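Local coordinates for protein geranyltranstransferase (Staphylococcus aureus, PDB 1RTR) that probably catalyses the successive condensation of isopentenyl diphosphate with allylic diphosphates, yielding farnesyl diphosphate for isoprenoid biosynthesis, at residues T28-S33 / I109-A114; L50-D55 / T278-E283; A68-M73 / E121-D126; F184-A189 / E201-Y206. All blocks are in the same frame, centred on the assembly; numbering follows the deposited sequence.

Contact 1: residues T28-S33 / I109-A114; sequences TQLEES and ILAGDA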
loop_
_atom_site.group_PDB
_atom_site.type_symbol
_atom_site.label_atom_id
_atom_site.label_comp_id
_atom_site.label_asym_id
_atom_site.label_seq_id
_atom_site.Cartn_x
_atom_site.Cartn_y
_atom_site.Cartn_z
ATOM N N THR A 28 1.800 4.281 20.820
ATOM C CA THR A 28 2.822 3.342 20.349
ATOM C C THR A 28 3.939 4.098 19.638
ATOM O O THR A 28 3.818 5.292 19.341
ATOM C CB THR A 28 2.245 2.252 19.401
ATOM O OG1 THR A 28 1.628 2.869 18.263
ATOM C CG2 THR A 28 1.113 1.479 20.054
ATOM N N GLN A 29 5.023 3.384 19.357
ATOM C CA GLN A 29 6.167 3.964 18.672
ATOM C C GLN A 29 6.005 4.015 17.153
ATOM O O GLN A 29 6.885 4.532 16.458
ATOM C CB GLN A 29 7.431 3.180 19.005
ATOM C CG GLN A 29 7.667 2.916 20.470
ATOM C CD GLN A 29 8.944 2.148 20.679
ATOM O OE1 GLN A 29 9.122 1.059 20.114
ATOM N NE2 GLN A 29 9.856 2.715 21.459
ATOM N N LEU A 30 4.887 3.485 16.647
ATOM C CA LEU A 30 4.645 3.365 15.207
ATOM C C LEU A 30 5.011 4.628 14.448
ATOM O O LEU A 30 5.774 4.580 13.484
ATOM C CB LEU A 30 3.196 2.967 14.911
ATOM C CG LEU A 30 2.783 2.686 13.456
ATOM C CD1 LEU A 30 3.600 1.563 12.824
ATOM C CD2 LEU A 30 1.322 2.356 13.387
ATOM N N GLU A 31 4.492 5.763 14.892
ATOM C CA GLU A 31 4.753 6.993 14.167
ATOM C C GLU A 31 6.158 7.591 14.398
ATOM O O GLU A 31 6.666 8.299 13.529
ATOM C CB GLU A 31 3.625 8.024 14.332
ATOM C CG GLU A 31 2.712 7.823 15.525
ATOM C CD GLU A 31 1.680 6.727 15.349
ATOM O OE1 GLU A 31 0.816 6.829 14.460
ATOM O OE2 GLU A 31 1.719 5.765 16.134
ATOM N N GLU A 32 6.803 7.302 15.529
ATOM C CA GLU A 32 8.202 7.730 15.660
ATOM C C GLU A 32 9.128 6.823 14.842
ATOM O O GLU A 32 10.169 7.269 14.360
ATOM C CB GLU A 32 8.670 7.949 17.122
ATOM C CG GLU A 32 8.364 6.842 18.120
ATOM C CD GLU A 32 9.434 6.669 19.208
ATOM O OE1 GLU A 32 10.617 7.078 19.001
ATOM O OE2 GLU A 32 9.092 6.095 20.279
ATOM N N SER A 33 8.721 5.568 14.657
ATOM C CA SER A 33 9.382 4.661 13.726
ATOM C C SER A 33 9.209 5.115 12.264
ATOM O O SER A 33 10.176 5.172 11.516
ATOM C CB SER A 33 8.843 3.251 13.911
ATOM O OG SER A 33 9.493 2.339 13.045
ATOM N N ILE A 109 8.346 -3.713 10.175
ATOM C CA ILE A 109 7.421 -4.262 9.186
ATOM C C ILE A 109 6.182 -3.374 9.104
ATOM O O ILE A 109 5.808 -2.910 8.024
ATOM C CB ILE A 109 7.023 -5.718 9.542
ATOM C CG1 ILE A 109 8.219 -6.660 9.384
ATOM C CG2 ILE A 109 5.866 -6.198 8.674
ATOM C CD1 ILE A 109 8.080 -7.965 10.164
ATOM N N LEU A 110 5.582 -3.113 10.266
ATOM C CA LEU A 110 4.357 -2.335 10.364
ATOM C C LEU A 110 4.585 -0.853 10.057
ATOM O O LEU A 110 3.706 -0.188 9.502
ATOM C CB LEU A 110 3.689 -2.550 11.733
ATOM C CG LEU A 110 3.240 -3.991 12.078
ATOM C CD1 LEU A 110 2.844 -4.130 13.520
ATOM C CD2 LEU A 110 2.095 -4.506 11.187
ATOM N N ALA A 111 5.762 -0.331 10.373
ATOM C CA ALA A 111 6.055 1.054 9.992
ATOM C C ALA A 111 6.130 1.185 8.462
ATOM O O ALA A 111 5.693 2.193 7.887
ATOM C CB ALA A 111 7.326 1.551 10.655
ATOM N N GLY A 112 6.661 0.151 7.808
ATOM C CA GLY A 112 6.654 0.071 6.358
ATOM C C GLY A 112 5.241 0.023 5.807
ATOM O O GLY A 112 4.861 0.860 4.976
ATOM N N ASP A 113 4.456 -0.943 6.284
ATOM C CA ASP A 113 3.064 -1.105 5.849
ATOM C C ASP A 113 2.238 0.173 5.981
ATOM O O ASP A 113 1.453 0.513 5.077
ATOM C CB ASP A 113 2.405 -2.232 6.624
ATOM C CG ASP A 113 3.002 -3.578 6.289
ATOM O OD1 ASP A 113 2.670 -4.578 6.970
ATOM O OD2 ASP A 113 3.834 -3.722 5.368
ATOM N N ALA A 114 2.442 0.885 7.093
ATOM C CA ALA A 114 1.738 2.115 7.349
ATOM C C ALA A 114 2.129 3.192 6.333
ATOM O O ALA A 114 1.275 3.947 5.837
ATOM C CB ALA A 114 1.985 2.587 8.796
#
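L30, in the first turn of helix 30-38, reaches the middle of helix 105-124 with one branch, and S33 comes to rest on A111 beside it. The tight part lies here. CG of L30 stands anti to the backbone N (chi1 -175°), and of the two methyls beyond it CD1 does the touching: it lies 3.8 Å from L110 O and at the same distance from A111 N, over the peptide between those residues. CB of L110 and CB of A111 are each 4.3 Å from L30 CD1, and A114 CB follows at 4.5 Å. S33 brings its hydroxyl to a methyl, OG standing 3.3 Å from A111 CB; its polar need is met elsewhere, by a hydrogen bond with N99 ND2.

The side at E32 is more open: this residue is exposed, and its OE1 is hydrogen-bonded to Y103 OH. Toward the dimer partner the contact is closed instead: L30 and L110 both pack on M155 of the second subunit, and E31 OE1 is hydrogen-bonded to ND1 of H147 of that chain. No hydrogen bond joins the two segments. The contact between them is van der Waals packing of L30 and S33 on the L110-A111 peptide and the CB atoms of L110, A111 and A114, while the surrounding polar groups bond to other parts of the dimer.

Contact 2: residues L50-D55 / T278-E283; sequences LLLTLD and TKHLLE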
loop_
_atom_site.group_PDB
_atom_site.type_symbol
_atom_site.label_atom_id
_atom_site.label_comp_id
_atom_site.label_asym_id
_atom_site.label_seq_id
_atom_site.Cartn_x
_atom_site.Cartn_y
_atom_site.Cartn_z
ATOM N N LEU A 50 9.908 14.941 -9.507
ATOM C CA LEU A 50 8.488 15.197 -9.777
ATOM C C LEU A 50 8.194 16.702 -9.760
ATOM O O LEU A 50 7.583 17.246 -10.693
ATOM C CB LEU A 50 7.609 14.402 -8.798
ATOM C CG LEU A 50 6.132 14.614 -8.402
ATOM C CD1 LEU A 50 5.256 15.372 -9.372
ATOM C CD2 LEU A 50 5.498 13.272 -8.084
ATOM N N LEU A 51 8.657 17.364 -8.703
ATOM C CA LEU A 51 8.568 18.817 -8.575
ATOM C C LEU A 51 9.175 19.554 -9.776
ATOM O O LEU A 51 8.498 20.380 -10.409
ATOM C CB LEU A 51 9.228 19.257 -7.259
ATOM C CG LEU A 51 8.392 19.331 -5.959
ATOM C CD1 LEU A 51 6.955 18.749 -6.050
ATOM C CD2 LEU A 51 9.160 18.731 -4.789
ATOM N N LEU A 52 10.428 19.241 -10.118
ATOM C CA LEU A 52 11.096 19.901 -11.257
ATOM C C LEU A 52 10.420 19.630 -12.604
ATOM O O LEU A 52 10.337 20.535 -13.448
ATOM C CB LEU A 52 12.597 19.574 -11.302
ATOM C CG LEU A 52 13.420 20.183 -10.144
ATOM C CD1 LEU A 52 14.783 19.562 -10.010
ATOM C CD2 LEU A 52 13.544 21.691 -10.269
ATOM N N THR A 53 9.913 18.413 -12.808
ATOM C CA THR A 53 9.160 18.100 -14.027
ATOM C C THR A 53 7.926 18.999 -14.217
ATOM O O THR A 53 7.650 19.461 -15.334
ATOM C CB THR A 53 8.750 16.594 -14.063
ATOM O OG1 THR A 53 9.917 15.768 -13.988
ATOM C CG2 THR A 53 8.127 16.225 -15.398
ATOM N N LEU A 54 7.175 19.228 -13.142
ATOM C CA LEU A 54 6.036 20.157 -13.194
ATOM C C LEU A 54 6.470 21.580 -13.577
ATOM O O LEU A 54 5.796 22.258 -14.364
ATOM C CB LEU A 54 5.320 20.216 -11.846
ATOM C CG LEU A 54 4.357 19.098 -11.475
ATOM C CD1 LEU A 54 3.924 19.274 -10.026
ATOM C CD2 LEU A 54 3.145 19.049 -12.438
ATOM N N ASP A 55 7.592 22.026 -13.011
ATOM C CA ASP A 55 8.114 23.353 -13.309
ATOM C C ASP A 55 8.517 23.506 -14.782
ATOM O O ASP A 55 8.221 24.531 -15.395
ATOM C CB ASP A 55 9.280 23.710 -12.384
ATOM C CG ASP A 55 9.642 25.179 -12.468
ATOM O OD1 ASP A 55 10.737 25.507 -12.981
ATOM O OD2 ASP A 55 8.872 26.081 -12.072
ATOM N N THR A 278 13.479 22.785 -20.640
ATOM C CA THR A 278 13.928 21.540 -20.024
ATOM C C THR A 278 15.247 21.653 -19.272
ATOM O O THR A 278 15.799 20.643 -18.836
ATOM C CB THR A 278 14.047 20.443 -21.086
ATOM O OG1 THR A 278 15.045 20.821 -22.043
ATOM C CG2 THR A 278 12.760 20.340 -21.920
ATOM N N LYS A 279 15.751 22.870 -19.098
ATOM C CA LYS A 279 17.042 23.056 -18.436
ATOM C C LYS A 279 17.159 22.226 -17.149
ATOM O O LYS A 279 18.228 21.683 -16.856
ATOM C CB LYS A 279 17.352 24.562 -18.249
ATOM C CG LYS A 279 17.859 25.034 -16.864
ATOM C CD LYS A 279 17.055 26.264 -16.362
ATOM C CE LYS A 279 15.774 25.869 -15.575
ATOM N NZ LYS A 279 14.494 26.450 -16.130
ATOM N N HIS A 280 16.052 22.087 -16.416
ATOM C CA HIS A 280 16.035 21.341 -15.150
ATOM C C HIS A 280 16.212 19.833 -15.335
ATOM O O HIS A 280 17.026 19.196 -14.653
ATOM C CB HIS A 280 14.730 21.607 -14.394
ATOM C CG HIS A 280 14.731 22.881 -13.608
ATOM N ND1 HIS A 280 15.865 23.380 -12.997
ATOM C CD2 HIS A 280 13.738 23.762 -13.340
ATOM C CE1 HIS A 280 15.568 24.515 -12.389
ATOM N NE2 HIS A 280 14.285 24.769 -12.583
ATOM N N LEU A 281 15.415 19.276 -16.244
ATOM C CA LEU A 281 15.490 17.870 -16.596
ATOM C C LEU A 281 16.907 17.545 -17.090
ATOM O O LEU A 281 17.562 16.631 -16.572
ATOM C CB LEU A 281 14.434 17.540 -17.658
ATOM C CG LEU A 281 13.011 17.109 -17.258
ATOM C CD1 LEU A 281 12.639 17.427 -15.811
ATOM C CD2 LEU A 281 11.999 17.711 -18.203
ATOM N N LEU A 282 17.382 18.338 -18.055
ATOM C CA LEU A 282 18.730 18.224 -18.604
ATOM C C LEU A 282 19.781 18.310 -17.515
ATOM O O LEU A 282 20.787 17.607 -17.570
ATOM C CB LEU A 282 18.964 19.299 -19.674
ATOM C CG LEU A 282 20.106 19.217 -20.701
ATOM C CD1 LEU A 282 21.292 20.096 -20.280
ATOM C CD2 LEU A 282 20.579 17.780 -20.988
ATOM N N GLU A 283 19.543 19.152 -16.516
ATOM C CA GLU A 283 20.465 19.264 -15.387
ATOM C C GLU A 283 20.506 17.990 -14.538
ATOM O O GLU A 283 21.564 17.627 -14.024
ATOM C CB GLU A 283 20.108 20.468 -14.519
ATOM C CG GLU A 283 21.265 21.412 -14.212
ATOM C CD GLU A 283 20.788 22.833 -13.950
ATOM O OE1 GLU A 283 21.216 23.763 -14.684
ATOM O OE2 GLU A 283 19.969 23.019 -13.012
#
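H280 and L52 both carry CG beside the backbone N and anti to the carbonyl carbon, chi1 -82° for H280, which turns the imidazole of one helix and the isobutyl group of the other into the same interface. The two side chains meet at about a right angle in a CH-pi contact: L52 CD2 sits 3.7 Å from the centroid of the H280 ring and only 10° off its normal. K279 CE covers the centre of the opposite face, so the ring is sandwiched between aliphatic carbons. At its edge and in its plane lies D55 OD1, 3.5 Å from H280 CD2, without a hydrogen bond. T2, the first modelled residue, links the two instead, its N bonding D55 OD1 and its O bonding H280 NE2, which suggests that NE2 carries a proton. One residue on from H280, L281 CD1 approaches T53 OG1 at 3.7 Å, a hydroxyl already engaged with L49 O.

The contact packs the C-terminal helix 279-289 onto helix 45-56 in the all-helical polyprenyl synthase fold, the short axes running roughly antiparallel, at 147°. Helix 45-56 also meets helix 179-193, where T53 packs on V186 and A189, and L281 touches L269 of helix 245-270.

Contact 3: residues A68-M73 / E121-D126; sequences AIALEM and ELISSD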
loop_
_atom_site.group_PDB
_atom_site.type_symbol
_atom_site.label_atom_id
_atom_site.label_comp_id
_atom_site.label_asym_id
_atom_site.label_seq_id
_atom_site.Cartn_x
_atom_site.Cartn_y
_atom_site.Cartn_z
ATOM N N ALA A 68 4.584 14.030 -4.483
ATOM C CA ALA A 68 6.003 13.932 -4.153
ATOM C C ALA A 68 6.238 13.364 -2.756
ATOM O O ALA A 68 7.116 12.509 -2.576
ATOM C CB ALA A 68 6.691 15.291 -4.306
ATOM N N ILE A 69 5.467 13.830 -1.770
ATOM C CA ILE A 69 5.567 13.295 -0.405
ATOM C C ILE A 69 5.195 11.814 -0.390
ATOM O O ILE A 69 5.926 10.990 0.172
ATOM C CB ILE A 69 4.664 14.082 0.586
ATOM C CG1 ILE A 69 5.106 15.544 0.708
ATOM C CG2 ILE A 69 4.668 13.427 1.951
ATOM C CD1 ILE A 69 6.553 15.728 1.211
ATOM N N ALA A 70 4.055 11.487 -1.004
ATOM C CA ALA A 70 3.658 10.096 -1.220
ATOM C C ALA A 70 4.791 9.278 -1.829
ATOM O O ALA A 70 5.142 8.219 -1.312
ATOM C CB ALA A 70 2.428 10.020 -2.090
ATOM N N LEU A 71 5.383 9.790 -2.903
ATOM C CA LEU A 71 6.465 9.095 -3.597
ATOM C C LEU A 71 7.627 8.776 -2.665
ATOM O O LEU A 71 8.179 7.665 -2.702
ATOM C CB LEU A 71 6.950 9.920 -4.794
ATOM C CG LEU A 71 7.987 9.301 -5.740
ATOM C CD1 LEU A 71 7.670 7.820 -6.102
ATOM C CD2 LEU A 71 8.116 10.167 -6.984
ATOM N N GLU A 72 7.998 9.741 -1.819
ATOM C CA GLU A 72 9.094 9.520 -0.868
ATOM C C GLU A 72 8.697 8.530 0.245
ATOM O O GLU A 72 9.543 7.755 0.726
ATOM C CB GLU A 72 9.621 10.850 -0.307
ATOM C CG GLU A 72 10.880 10.743 0.550
ATOM C CD GLU A 72 12.151 10.415 -0.232
ATOM O OE1 GLU A 72 12.132 10.403 -1.487
ATOM O OE2 GLU A 72 13.190 10.156 0.422
ATOM N N MET A 73 7.420 8.542 0.638
ATOM C CA MET A 73 6.907 7.552 1.593
ATOM C C MET A 73 7.069 6.134 1.022
ATOM O O MET A 73 7.512 5.218 1.732
ATOM C CB MET A 73 5.436 7.826 1.936
ATOM C CG MET A 73 5.195 8.772 3.119
ATOM S SD MET A 73 3.460 9.251 3.308
ATOM C CE MET A 73 3.663 10.619 4.392
ATOM N N GLU A 121 -3.383 7.526 0.976
ATOM C CA GLU A 121 -4.227 8.486 1.676
ATOM C C GLU A 121 -3.902 9.905 1.259
ATOM O O GLU A 121 -4.801 10.699 0.998
ATOM C CB GLU A 121 -4.043 8.347 3.184
ATOM C CG GLU A 121 -5.252 8.771 3.991
ATOM C CD GLU A 121 -4.958 9.951 4.893
ATOM O OE1 GLU A 121 -4.524 11.000 4.349
ATOM O OE2 GLU A 121 -5.158 9.825 6.142
ATOM N N LEU A 122 -2.610 10.210 1.191
ATOM C CA LEU A 122 -2.129 11.553 0.881
ATOM C C LEU A 122 -2.554 12.057 -0.495
ATOM O O LEU A 122 -2.986 13.202 -0.625
ATOM C CB LEU A 122 -0.608 11.623 1.040
ATOM C CG LEU A 122 -0.013 12.942 1.549
ATOM C CD1 LEU A 122 -0.804 13.553 2.726
ATOM C CD2 LEU A 122 1.432 12.731 1.930
ATOM N N ILE A 123 -2.450 11.210 -1.520
ATOM C CA ILE A 123 -2.833 11.628 -2.867
ATOM C C ILE A 123 -4.341 11.759 -2.936
ATOM O O ILE A 123 -4.856 12.749 -3.468
ATOM C CB ILE A 123 -2.297 10.658 -3.965
ATOM C CG1 ILE A 123 -0.799 10.863 -4.167
ATOM C CG2 ILE A 123 -3.051 10.853 -5.297
ATOM C CD1 ILE A 123 -0.085 9.643 -4.620
ATOM N N SER A 124 -5.035 10.765 -2.384
ATOM C CA SER A 124 -6.495 10.728 -2.432
ATOM C C SER A 124 -7.141 11.898 -1.680
ATOM O O SER A 124 -8.297 12.242 -1.942
ATOM C CB SER A 124 -7.024 9.388 -1.920
ATOM O OG SER A 124 -6.833 9.256 -0.527
ATOM N N SER A 125 -6.377 12.525 -0.786
ATOM C CA SER A 125 -6.863 13.665 -0.013
ATOM C C SER A 125 -6.427 15.040 -0.514
ATOM O O SER A 125 -6.852 16.054 0.040
ATOM C CB SER A 125 -6.478 13.510 1.462
ATOM O OG SER A 125 -5.099 13.756 1.652
ATOM N N ASP A 126 -5.599 15.086 -1.557
ATOM C CA ASP A 126 -5.075 16.354 -2.078
ATOM C C ASP A 126 -6.099 17.188 -2.833
ATOM O O ASP A 126 -6.441 16.884 -3.978
ATOM C CB ASP A 126 -3.867 16.102 -2.974
ATOM C CG ASP A 126 -3.134 17.377 -3.351
ATOM O OD1 ASP A 126 -2.072 17.262 -3.993
ATOM O OD2 ASP A 126 -3.528 18.533 -3.057
#
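L122 pushes its CD2 methyl against I69 and M73, joining helix 65-83 to the C-terminal part of helix 105-124 within the all-helical fold of the polyprenyl synthases. The closest approach is methyl to methyl, I69 CG2 to L122 CD2 at 3.3 Å, with the backbone of the next residue also near, A70 N being 4.1 Å from L122 CD2. M73, extended beyond CG, lays its chain at about a right angle to L122 and ends with CE 3.9 Å from L122 CD2. Next to this cluster I123 CD1 lies against A70, 3.6 Å from A70 CB.

A119, a turn earlier on helix 105-124, continues the interface by touching A70 and M73, and K66 of helix 65-83 meets L122. Further out, V137, L138 and L141 of helix 131-145 pack on I123, which thus has contacts with both that helix and helix 65-83. E72, on the same helix as A70, forms a salt bridge with R44. S124 and S125 pack on Q139 of the second subunit, and D126 N bonds back to I123 O at 3.1 Å.

Contact 4: residues F184-A189 / E201-Y206; sequences FAVMSA and EHLESY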
loop_
_atom_site.group_PDB
_atom_site.type_symbol
_atom_site.label_atom_id
_atom_site.label_comp_id
_atom_site.label_asym_id
_atom_site.label_seq_id
_atom_site.Cartn_x
_atom_site.Cartn_y
_atom_site.Cartn_z
ATOM N N PHE A 184 7.242 7.159 -12.529
ATOM C CA PHE A 184 6.086 7.720 -11.847
ATOM C C PHE A 184 6.283 9.221 -11.610
ATOM O O PHE A 184 5.387 10.012 -11.892
ATOM C CB PHE A 184 5.802 7.025 -10.501
ATOM C CG PHE A 184 4.761 7.737 -9.685
ATOM C CD1 PHE A 184 5.137 8.620 -8.682
ATOM C CD2 PHE A 184 3.413 7.583 -9.986
ATOM C CE1 PHE A 184 4.180 9.323 -7.968
ATOM C CE2 PHE A 184 2.452 8.277 -9.288
ATOM C CZ PHE A 184 2.837 9.151 -8.265
ATOM N N ALA A 185 7.454 9.601 -11.100
ATOM C CA ALA A 185 7.758 11.007 -10.816
ATOM C C ALA A 185 7.492 11.899 -12.012
ATOM O O ALA A 185 6.736 12.872 -11.894
ATOM C CB ALA A 185 9.198 11.189 -10.309
ATOM N N VAL A 186 8.054 11.575 -13.179
ATOM C CA VAL A 186 7.865 12.493 -14.305
ATOM C C VAL A 186 6.484 12.399 -14.937
ATOM O O VAL A 186 5.954 13.436 -15.363
ATOM C CB VAL A 186 9.063 12.542 -15.351
ATOM C CG1 VAL A 186 10.282 11.778 -14.867
ATOM C CG2 VAL A 186 8.630 12.157 -16.794
ATOM N N MET A 187 5.890 11.195 -14.963
ATOM C CA MET A 187 4.597 10.984 -15.626
ATOM C C MET A 187 3.410 11.429 -14.774
ATOM O O MET A 187 2.401 11.917 -15.308
ATOM C CB MET A 187 4.407 9.522 -16.076
ATOM C CG MET A 187 5.398 9.018 -17.135
ATOM S SD MET A 187 5.627 10.117 -18.590
ATOM C CE MET A 187 4.057 9.785 -19.432
ATOM N N SER A 188 3.510 11.260 -13.459
ATOM C CA SER A 188 2.518 11.858 -12.562
ATOM C C SER A 188 2.495 13.378 -12.790
ATOM O O SER A 188 1.419 13.987 -12.886
ATOM C CB SER A 188 2.795 11.513 -11.094
ATOM O OG SER A 188 3.906 12.249 -10.599
ATOM N N ALA A 189 3.678 13.971 -12.935
ATOM C CA ALA A 189 3.769 15.403 -13.233
ATOM C C ALA A 189 3.129 15.716 -14.581
ATOM O O ALA A 189 2.323 16.645 -14.713
ATOM C CB ALA A 189 5.218 15.898 -13.173
ATOM N N GLU A 201 4.921 11.011 -24.396
ATOM C CA GLU A 201 5.802 9.998 -24.980
ATOM C C GLU A 201 7.269 10.304 -24.765
ATOM O O GLU A 201 8.041 9.415 -24.425
ATOM C CB GLU A 201 5.551 9.842 -26.479
ATOM C CG GLU A 201 6.563 8.927 -27.176
ATOM C CD GLU A 201 7.816 9.643 -27.693
ATOM O OE1 GLU A 201 7.671 10.677 -28.398
ATOM O OE2 GLU A 201 8.950 9.161 -27.401
ATOM N N HIS A 202 7.667 11.544 -24.997
ATOM C CA HIS A 202 9.070 11.906 -24.863
ATOM C C HIS A 202 9.495 11.923 -23.418
ATOM O O HIS A 202 10.643 11.601 -23.092
ATOM C CB HIS A 202 9.356 13.267 -25.513
ATOM C CG HIS A 202 9.141 13.282 -26.995
ATOM N ND1 HIS A 202 8.052 13.890 -27.583
ATOM C CD2 HIS A 202 9.871 12.756 -28.007
ATOM C CE1 HIS A 202 8.122 13.743 -28.896
ATOM N NE2 HIS A 202 9.214 13.055 -29.178
ATOM N N LEU A 203 8.577 12.299 -22.536
ATOM C CA LEU A 203 8.909 12.368 -21.115
ATOM C C LEU A 203 9.081 10.967 -20.569
ATOM O O LEU A 203 9.955 10.715 -19.737
ATOM C CB LEU A 203 7.843 13.149 -20.349
ATOM C CG LEU A 203 7.940 14.671 -20.511
ATOM C CD1 LEU A 203 6.618 15.336 -20.161
ATOM C CD2 LEU A 203 9.090 15.230 -19.670
ATOM N N GLU A 204 8.257 10.058 -21.085
ATOM C CA GLU A 204 8.357 8.630 -20.791
ATOM C C GLU A 204 9.724 8.027 -21.117
ATOM O O GLU A 204 10.419 7.569 -20.198
ATOM C CB GLU A 204 7.254 7.858 -21.507
ATOM C CG GLU A 204 6.125 7.419 -20.608
ATOM C CD GLU A 204 6.024 5.912 -20.489
ATOM O OE1 GLU A 204 7.027 5.297 -20.016
ATOM O OE2 GLU A 204 4.940 5.358 -20.869
ATOM N N SER A 205 10.120 8.037 -22.395
ATOM C CA SER A 205 11.464 7.564 -22.758
ATOM C C SER A 205 12.516 8.270 -21.950
ATOM O O SER A 205 13.448 7.632 -21.440
ATOM C CB SER A 205 11.796 7.753 -24.238
ATOM O OG SER A 205 10.711 7.398 -25.055
ATOM N N TYR A 206 12.378 9.585 -21.820
ATOM C CA TYR A 206 13.343 10.321 -21.029
ATOM C C TYR A 206 13.476 9.659 -19.671
ATOM O O TYR A 206 14.592 9.374 -19.235
ATOM C CB TYR A 206 12.965 11.801 -20.895
ATOM C CG TYR A 206 13.635 12.488 -19.713
ATOM C CD1 TYR A 206 12.983 12.603 -18.481
ATOM C CD2 TYR A 206 14.925 12.997 -19.821
ATOM C CE1 TYR A 206 13.603 13.233 -17.392
ATOM C CE2 TYR A 206 15.552 13.618 -18.743
ATOM C CZ TYR A 206 14.883 13.741 -17.540
ATOM O OH TYR A 206 15.505 14.350 -16.483
#
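V186 and M187 face L203 and E204 across an antiparallel helical hairpin, in which helices 179-193 and 197-227, joined by a short connection, run at 168° to each other with short axes 9.3 Å apart. V186 brings CG2 up to the backbone of the partner helix, 3.5 Å from L203 O, and the same methyl touches the side chain at 3.8 Å from L203 CB.

M187 works differently. Its chain is bent at chi2 (-49°), which places SD, and again at chi3 (-74°), which places CE, so that the thioether end folds onto E204. Both SD and CE of M187 lie 3.4 Å from E204 CG, the two side chains crossing at about a right angle, and M187 SD also comes within 4.1 Å of L203 CB. This is where the buried interface gives way to solvent: of the exposed E204 side chain it is the CB and CG carbons that are met, while M187 SD also lies near E204 N.

Around the hairpin, T53 of helix 45-56 packs on V186, R140 of helix 131-145 touches M187, and L57 and I272 touch L203. The edge of the Y206 ring is met near its plane by the other valine methyl, V186 CG1 standing 4.4 Å from Y206 CE1.

How the contacts relate
Contacts 2, 3 and 4 form a continuous run of helix packing. Contacts 2 and 4 are the closest pair, their centres 11 Å apart, and share a probable hydrogen bond between L281 O and Y206 OH (3.1 Å). L71 of contact 3 bridges to contact 4, its CD2 lying 3.6 Å from A185 CB, and to L50 of contact 2. Contact 1 stands apart: its centre is 33 Å from that of contact 2, across the middle of the chain, and its nearest atoms are about 6 Å from contact 3, with which it shares helix 105-124 and the second subunit. Helix 65-83, used by contact 3, leads toward the first aspartate-rich motif that, as in relatives, probably binds substrate diphosphate through magnesium.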